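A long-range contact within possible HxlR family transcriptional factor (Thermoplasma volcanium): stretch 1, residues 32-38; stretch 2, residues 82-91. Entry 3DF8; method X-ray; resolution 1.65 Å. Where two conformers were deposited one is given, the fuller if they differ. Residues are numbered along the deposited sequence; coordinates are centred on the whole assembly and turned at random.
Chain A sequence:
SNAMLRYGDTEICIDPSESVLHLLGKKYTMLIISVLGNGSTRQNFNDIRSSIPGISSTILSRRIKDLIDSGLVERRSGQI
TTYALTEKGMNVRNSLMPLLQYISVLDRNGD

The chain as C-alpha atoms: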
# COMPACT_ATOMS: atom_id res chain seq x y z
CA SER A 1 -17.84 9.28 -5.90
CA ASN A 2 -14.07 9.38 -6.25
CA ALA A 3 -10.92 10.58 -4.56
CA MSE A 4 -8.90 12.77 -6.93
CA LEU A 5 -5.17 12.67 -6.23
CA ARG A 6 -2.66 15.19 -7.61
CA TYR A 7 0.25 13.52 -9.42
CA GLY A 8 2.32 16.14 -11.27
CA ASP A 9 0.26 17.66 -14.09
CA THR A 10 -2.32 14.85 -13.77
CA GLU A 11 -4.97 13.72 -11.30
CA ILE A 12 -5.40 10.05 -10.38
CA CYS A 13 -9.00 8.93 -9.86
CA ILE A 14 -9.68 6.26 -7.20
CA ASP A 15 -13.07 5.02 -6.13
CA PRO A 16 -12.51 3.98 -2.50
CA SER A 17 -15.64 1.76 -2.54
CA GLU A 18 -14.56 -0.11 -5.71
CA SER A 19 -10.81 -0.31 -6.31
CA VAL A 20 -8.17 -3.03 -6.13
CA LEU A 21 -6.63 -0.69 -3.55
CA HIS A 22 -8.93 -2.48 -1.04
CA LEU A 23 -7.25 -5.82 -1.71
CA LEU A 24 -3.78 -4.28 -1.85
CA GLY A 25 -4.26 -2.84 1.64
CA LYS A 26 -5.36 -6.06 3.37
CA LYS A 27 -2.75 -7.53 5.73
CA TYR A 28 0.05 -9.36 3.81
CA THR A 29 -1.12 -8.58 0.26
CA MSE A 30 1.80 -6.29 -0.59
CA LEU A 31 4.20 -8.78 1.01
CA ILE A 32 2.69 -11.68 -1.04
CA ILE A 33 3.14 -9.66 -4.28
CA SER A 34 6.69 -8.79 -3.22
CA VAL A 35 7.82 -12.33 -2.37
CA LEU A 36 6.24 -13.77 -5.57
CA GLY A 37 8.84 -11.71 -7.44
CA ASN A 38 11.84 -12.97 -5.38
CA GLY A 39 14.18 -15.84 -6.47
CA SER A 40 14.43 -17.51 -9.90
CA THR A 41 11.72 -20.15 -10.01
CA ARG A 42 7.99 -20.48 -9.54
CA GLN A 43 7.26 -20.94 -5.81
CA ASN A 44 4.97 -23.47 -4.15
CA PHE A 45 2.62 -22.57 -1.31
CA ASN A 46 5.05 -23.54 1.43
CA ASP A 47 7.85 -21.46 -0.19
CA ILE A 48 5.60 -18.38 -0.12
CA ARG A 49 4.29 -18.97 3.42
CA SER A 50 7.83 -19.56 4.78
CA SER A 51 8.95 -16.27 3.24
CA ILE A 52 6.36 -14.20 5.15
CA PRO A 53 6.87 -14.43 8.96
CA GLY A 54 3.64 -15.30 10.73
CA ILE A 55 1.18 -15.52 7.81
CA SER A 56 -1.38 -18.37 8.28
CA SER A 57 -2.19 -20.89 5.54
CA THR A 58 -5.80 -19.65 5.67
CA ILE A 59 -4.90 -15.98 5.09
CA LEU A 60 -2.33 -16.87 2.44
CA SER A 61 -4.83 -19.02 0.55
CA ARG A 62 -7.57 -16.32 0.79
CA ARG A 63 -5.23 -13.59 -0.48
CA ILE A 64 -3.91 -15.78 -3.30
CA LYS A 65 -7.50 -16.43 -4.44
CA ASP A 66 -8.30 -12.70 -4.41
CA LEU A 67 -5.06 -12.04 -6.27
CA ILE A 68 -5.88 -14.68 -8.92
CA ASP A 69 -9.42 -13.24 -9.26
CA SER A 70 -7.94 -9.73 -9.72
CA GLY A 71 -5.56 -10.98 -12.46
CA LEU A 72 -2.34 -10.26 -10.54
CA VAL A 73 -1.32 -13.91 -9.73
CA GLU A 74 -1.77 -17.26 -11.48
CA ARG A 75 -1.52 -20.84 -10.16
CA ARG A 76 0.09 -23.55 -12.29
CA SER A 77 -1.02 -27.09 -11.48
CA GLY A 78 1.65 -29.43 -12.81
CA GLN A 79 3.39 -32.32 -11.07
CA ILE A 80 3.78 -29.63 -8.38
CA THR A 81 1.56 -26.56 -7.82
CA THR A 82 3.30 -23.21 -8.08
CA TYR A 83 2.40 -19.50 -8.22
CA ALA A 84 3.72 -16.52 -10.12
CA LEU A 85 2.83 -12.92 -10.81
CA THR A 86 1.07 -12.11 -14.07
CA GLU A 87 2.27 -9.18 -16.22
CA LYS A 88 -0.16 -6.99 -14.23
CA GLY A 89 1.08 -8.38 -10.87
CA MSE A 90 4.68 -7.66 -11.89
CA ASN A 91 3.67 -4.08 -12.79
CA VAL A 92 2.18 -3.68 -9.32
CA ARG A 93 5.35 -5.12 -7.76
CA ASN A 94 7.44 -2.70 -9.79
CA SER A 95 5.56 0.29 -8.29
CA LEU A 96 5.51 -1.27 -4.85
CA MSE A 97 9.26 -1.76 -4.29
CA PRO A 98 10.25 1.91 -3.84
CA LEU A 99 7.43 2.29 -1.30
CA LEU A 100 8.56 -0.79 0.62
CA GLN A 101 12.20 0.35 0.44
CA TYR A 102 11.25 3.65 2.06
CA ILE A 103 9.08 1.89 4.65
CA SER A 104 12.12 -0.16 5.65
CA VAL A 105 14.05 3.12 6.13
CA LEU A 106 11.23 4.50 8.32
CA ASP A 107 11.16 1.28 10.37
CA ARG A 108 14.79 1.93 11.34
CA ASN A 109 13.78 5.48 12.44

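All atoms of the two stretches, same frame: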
# COMPACT_ATOMS: atom_id res chain seq x y z
N ILE A 32 2.87 -10.52 -0.13
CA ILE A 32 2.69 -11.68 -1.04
C ILE A 32 3.16 -11.29 -2.47
O ILE A 32 3.94 -12.02 -3.11
CB ILE A 32 1.24 -12.17 -1.05
CG1 ILE A 32 0.91 -12.81 0.33
CG2 ILE A 32 1.04 -13.16 -2.20
CD1 ILE A 32 -0.63 -12.98 0.66
N ILE A 33 2.67 -10.16 -2.97
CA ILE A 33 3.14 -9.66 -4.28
C ILE A 33 4.65 -9.53 -4.33
O ILE A 33 5.28 -9.91 -5.30
CB ILE A 33 2.44 -8.33 -4.67
CG1 ILE A 33 0.93 -8.59 -4.83
CG2 ILE A 33 3.12 -7.63 -5.89
CD1 ILE A 33 0.05 -7.32 -4.94
N SER A 34 5.23 -8.97 -3.27
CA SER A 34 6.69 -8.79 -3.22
C SER A 34 7.45 -10.13 -3.25
O SER A 34 8.43 -10.31 -4.03
CB SER A 34 7.03 -8.01 -1.96
OG SER A 34 6.34 -6.76 -1.95
N VAL A 35 7.04 -11.08 -2.44
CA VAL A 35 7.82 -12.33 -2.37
C VAL A 35 7.64 -13.14 -3.66
O VAL A 35 8.53 -13.86 -4.06
CB VAL A 35 7.58 -13.18 -1.08
CG1 VAL A 35 8.03 -12.41 0.16
CG2 VAL A 35 6.11 -13.67 -0.96
N LEU A 36 6.47 -13.01 -4.32
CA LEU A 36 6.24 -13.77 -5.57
C LEU A 36 7.22 -13.37 -6.67
O LEU A 36 7.46 -14.12 -7.66
CB LEU A 36 4.78 -13.67 -6.01
CG LEU A 36 3.80 -14.63 -5.35
CD1 LEU A 36 2.37 -14.31 -5.68
CD2 LEU A 36 4.13 -16.11 -5.71
N GLY A 37 7.80 -12.19 -6.51
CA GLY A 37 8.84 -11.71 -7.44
C GLY A 37 10.27 -11.88 -6.97
O GLY A 37 11.18 -11.35 -7.59
N ASN A 38 10.49 -12.59 -5.85
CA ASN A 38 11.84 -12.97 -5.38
C ASN A 38 12.37 -14.20 -6.13
O ASN A 38 11.64 -14.80 -6.91
CB ASN A 38 11.79 -13.41 -3.92
CG ASN A 38 11.61 -12.28 -2.93
OD1 ASN A 38 11.72 -11.09 -3.25
ND2 ASN A 38 11.38 -12.66 -1.70
N THR A 82 2.47 -24.39 -8.31
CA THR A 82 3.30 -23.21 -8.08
C THR A 82 2.54 -21.94 -8.48
O THR A 82 1.52 -22.04 -9.15
CB THR A 82 4.62 -23.28 -8.88
OG1 THR A 82 4.32 -23.40 -10.27
CG2 THR A 82 5.49 -24.47 -8.42
N TYR A 83 3.07 -20.78 -8.07
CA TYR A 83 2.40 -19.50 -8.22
C TYR A 83 3.42 -18.50 -8.79
O TYR A 83 4.62 -18.59 -8.54
CB TYR A 83 1.88 -19.03 -6.84
CG TYR A 83 0.94 -20.04 -6.13
CD1 TYR A 83 -0.45 -19.90 -6.22
CD2 TYR A 83 1.44 -21.15 -5.43
CE1 TYR A 83 -1.33 -20.85 -5.59
CE2 TYR A 83 0.57 -22.09 -4.81
CZ TYR A 83 -0.79 -21.92 -4.92
OH TYR A 83 -1.61 -22.86 -4.32
N ALA A 84 2.90 -17.55 -9.54
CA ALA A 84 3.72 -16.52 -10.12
C ALA A 84 2.85 -15.29 -10.35
O ALA A 84 1.63 -15.37 -10.51
CB ALA A 84 4.31 -16.99 -11.47
N LEU A 85 3.51 -14.15 -10.42
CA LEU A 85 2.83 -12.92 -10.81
C LEU A 85 2.53 -12.95 -12.31
O LEU A 85 3.34 -13.42 -13.15
CB LEU A 85 3.75 -11.74 -10.51
CG LEU A 85 3.99 -11.50 -9.02
CD1 LEU A 85 5.03 -10.40 -8.94
CD2 LEU A 85 2.69 -11.08 -8.31
N THR A 86 1.36 -12.42 -12.67
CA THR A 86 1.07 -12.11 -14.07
C THR A 86 1.80 -10.83 -14.48
O THR A 86 2.45 -10.17 -13.65
CB THR A 86 -0.44 -11.86 -14.23
OG1 THR A 86 -0.78 -10.69 -13.47
CG2 THR A 86 -1.27 -13.09 -13.79
N GLU A 87 1.72 -10.47 -15.77
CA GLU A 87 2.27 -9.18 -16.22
C GLU A 87 1.73 -8.04 -15.37
O GLU A 87 2.49 -7.18 -14.93
CB GLU A 87 1.94 -8.93 -17.70
CG GLU A 87 2.48 -7.60 -18.18
CD GLU A 87 2.60 -7.52 -19.69
OE1 GLU A 87 2.15 -8.45 -20.41
OE2 GLU A 87 3.17 -6.50 -20.15
N LYS A 88 0.42 -8.04 -15.12
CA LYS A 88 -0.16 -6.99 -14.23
C LYS A 88 0.40 -7.04 -12.80
O LYS A 88 0.72 -5.98 -12.23
CB LYS A 88 -1.68 -7.04 -14.19
CG LYS A 88 -2.36 -6.65 -15.53
CD LYS A 88 -3.83 -6.90 -15.42
CE LYS A 88 -4.55 -6.44 -16.69
NZ LYS A 88 -5.99 -6.88 -16.68
N GLY A 89 0.55 -8.24 -12.24
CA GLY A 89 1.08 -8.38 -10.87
C GLY A 89 2.51 -7.86 -10.80
O GLY A 89 2.91 -7.19 -9.81
N MSE A 90 3.29 -8.15 -11.85
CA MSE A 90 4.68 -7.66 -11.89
C MSE A 90 4.74 -6.11 -12.01
O MSE A 90 5.58 -5.45 -11.38
CB MSE A 90 5.48 -8.31 -13.03
CG MSE A 90 6.97 -7.90 -13.00
SE MSE A 90 7.92 -8.44 -11.33
CE MSE A 90 7.76 -10.35 -11.56
N ASN A 91 3.81 -5.54 -12.77
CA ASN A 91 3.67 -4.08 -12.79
C ASN A 91 3.35 -3.49 -11.41
O ASN A 91 3.93 -2.48 -11.00
CB ASN A 91 2.60 -3.66 -13.79
CG ASN A 91 3.00 -3.93 -15.22
OD1 ASN A 91 4.20 -3.97 -15.54
ND2 ASN A 91 2.03 -4.11 -16.08
O HOH W 1 6.33 -14.26 -10.13
O HOH W 2 6.90 -17.37 -7.95

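When a helix meets a strand, packing is often carried by a few aliphatic side chains whose rotamers let them reach across, while water serves the backbone polar groups left between them. The contact between residues 32-38 and 82-91 of this possible HxlR family transcriptional factor illustrates the principle. The helix and strand axes cross at 100°, approaching to 8.2 Å, and no direct hydrogen bond joins the two stretches.

Leu 36 and Leu 85 dominate the interface. Both adopt the m,t rotamer, a favoured staggered arrangement for leucine, but they use it differently. Leu 36 already points toward the strand: its CB lies 3.8 Å from Leu 85 CG, and its CD2 extends to within 3.9 Å of Tyr 83 CB. Leu 85 leaves the backbone sideways, and its rotamer brings the end of the side chain nearer the helix, with CD1 3.7 Å from Ile 33 O and CD2 4.2 Å from Ile 33 CG2. Ile 33, itself m,t, also places CG2 4.0 Å from Gly 89 O. Tyr 83 starts toward the helix, but with chi1 at -57° its ring leads away, so that CB makes the side-chain contact with Leu 36.

Selenomethionine Met 90 shows how a flexible chain can turn back: its CA-to-CB bond points away, yet the t,p,p conformation brings CE to 4.5 Å from Gly 37 CA. Gly 89 is constrained from within its own stretch, since an ideal CB there would clash with Leu 85 CD2 at 3.0 Å. Gly 89 N donates to Thr 86 OG1 (3.0 Å), a capping bond made with Thr 86 in the p rotamer.

Water completes the contact. One molecule bridges Leu 36 O (2.7 Å from the water O) and Leu 85 N (2.8 Å from it), linking the backbones of the two stretches without direct pairing.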